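Local coordinates for CELL WALL surface anchor family protein (Streptococcus pneumoniae, PDB 2WW8), which probably mediates attachment of the bacterium to host cells as the adhesin of the pneumococcal pilus, at residues 238-241 with 245-248. Sequence-based numbering, arbitrary orientation.
Sequences SNIR and ARRA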
loop_
_atom_site.group_PDB
_atom_site.type_symbol
_atom_site.label_atom_id
_atom_site.label_comp_id
_atom_site.label_asym_id
_atom_site.label_seq_id
_atom_site.Cartn_x
_atom_site.Cartn_y
_atom_site.Cartn_z
ATOM N N SER A 238 22.069 30.947 12.517
ATOM C CA SER A 238 20.740 31.086 13.100
ATOM C C SER A 238 19.647 31.418 12.089
ATOM O O SER A 238 19.801 32.342 11.273
ATOM C CB SER A 238 20.820 32.231 14.136
ATOM O OG SER A 238 19.516 32.666 14.431
ATOM N N ASN A 239 18.520 30.712 12.146
ATOM C CA ASN A 239 17.574 30.678 11.035
ATOM C C ASN A 239 16.952 32.075 10.784
ATOM O O ASN A 239 16.638 32.455 9.628
ATOM C CB ASN A 239 16.489 29.646 11.369
ATOM C CG ASN A 239 16.957 28.222 11.074
ATOM O OD1 ASN A 239 17.701 28.014 10.126
ATOM N ND2 ASN A 239 16.580 27.264 11.890
ATOM N N ILE A 240 16.755 32.817 11.888
ATOM C CA ILE A 240 16.044 34.094 11.792
ATOM C C ILE A 240 17.085 35.128 11.353
ATOM O O ILE A 240 16.700 36.172 10.844
ATOM C CB ILE A 240 15.324 34.523 13.099
ATOM C CG1 ILE A 240 16.313 34.714 14.259
ATOM C CG2 ILE A 240 14.165 33.558 13.434
ATOM C CD1 ILE A 240 15.613 35.488 15.440
ATOM N N ARG A 241 18.389 34.845 11.461
ATOM C CA ARG A 241 19.342 35.882 11.040
ATOM C C ARG A 241 19.355 36.082 9.530
ATOM O O ARG A 241 18.770 35.278 8.779
ATOM C CB ARG A 241 20.747 35.709 11.586
ATOM C CG ARG A 241 20.863 35.979 13.116
ATOM C CD ARG A 241 22.359 36.064 13.606
ATOM N NE ARG A 241 22.617 35.222 14.789
ATOM C CZ ARG A 241 22.452 35.525 16.077
ATOM N NH1 ARG A 241 22.071 36.718 16.472
ATOM N NH2 ARG A 241 22.681 34.594 16.995
ATOM N N ALA A 245 16.995 34.160 6.553
ATOM C CA ALA A 245 17.464 33.262 5.498
ATOM C C ALA A 245 17.394 31.758 5.831
ATOM O O ALA A 245 17.572 30.980 4.910
ATOM C CB ALA A 245 18.895 33.595 5.084
ATOM N N ARG A 246 17.140 31.362 7.080
ATOM C CA ARG A 246 16.950 29.957 7.429
ATOM C C ARG A 246 18.247 29.161 7.130
ATOM O O ARG A 246 18.201 28.032 6.619
ATOM C CB ARG A 246 15.708 29.348 6.709
ATOM C CG ARG A 246 14.422 30.175 6.548
ATOM C CD ARG A 246 13.862 30.673 7.865
ATOM N NE ARG A 246 13.628 29.516 8.716
ATOM C CZ ARG A 246 13.273 29.571 9.993
ATOM N NH1 ARG A 246 13.112 30.740 10.607
ATOM N NH2 ARG A 246 13.083 28.443 10.657
ATOM N N ARG A 247 19.412 29.752 7.389
ATOM C CA ARG A 247 20.654 29.095 7.026
ATOM C C ARG A 247 20.815 27.695 7.632
ATOM O O ARG A 247 21.086 26.723 6.885
ATOM C CB ARG A 247 21.889 29.928 7.353
ATOM C CG ARG A 247 22.001 31.185 6.451
ATOM C CD ARG A 247 23.322 31.905 6.719
ATOM N NE ARG A 247 23.420 33.107 5.905
ATOM C CZ ARG A 247 24.403 33.983 6.037
ATOM N NH1 ARG A 247 25.337 33.818 6.972
ATOM N NH2 ARG A 247 24.394 35.047 5.256
ATOM N N ALA A 248 20.640 27.590 8.952
ATOM C CA ALA A 248 20.879 26.326 9.644
ATOM C C ALA A 248 19.919 25.250 9.136
ATOM O O ALA A 248 20.329 24.105 8.822
ATOM C CB ALA A 248 20.839 26.509 11.136
HETATM O O HOH W 1 19.889 32.557 8.632
#
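Asn239 O takes the backbone N-H of Arg246 at 2.8 Å and ties the loop leaving strand 225-232 to the start of helix 247-263. The loop continues from the Ser-x-Ser part of a MIDAS-type magnesium site, in a domain of the von Willebrand A (integrin inserted-domain) type. Residues 238-241 form a type I beta turn, closed by Arg241 N to Ser238 O at 2.9 Å. Arg241 O, which ends the turn, accepts Ala245 N four residues on, at 3.1 Å. Arg246 then breaks the helical course with a positive phi of 62° and holds the N-cap position of helix 247-263.

A water bridges the two segments: it accepts Arg247 N at 3.1 Å and lies within donating distance of Ser238 O (2.7 Å) and Arg241 O (2.9 Å), although it has more acceptors around it than protons to give. The first N-H of the new helix is thus satisfied by solvent.

The amide of Asn239 reaches over the same helix end. With CG anti to the carbonyl carbon (chi1 -81°), OD1 accepts Glu249 N, while Ala248 N lies 3.2 Å from OD1; ND2 goes to Thr340 O. Arg246 folds back at chi2 and chi3, laying its guanidinium against Asn239, the Asn239 amide and Arg246 guanidinium planes 22° apart. Arg246 NH2 forms a salt bridge with Glu249 OE1, and Arg246 NH1 a hydrogen bond with Asn244 OD1, which probably helps keep the guanidinium in place. Arg247 NH1 instead forms a salt bridge with Asp387 OD2; Asp387 is a magnesium ligand, so the helix start is also linked to the metal site. In the stack, Asn239 CB sits over the centre of one guanidinium face, 3.5 Å from Arg246 CZ.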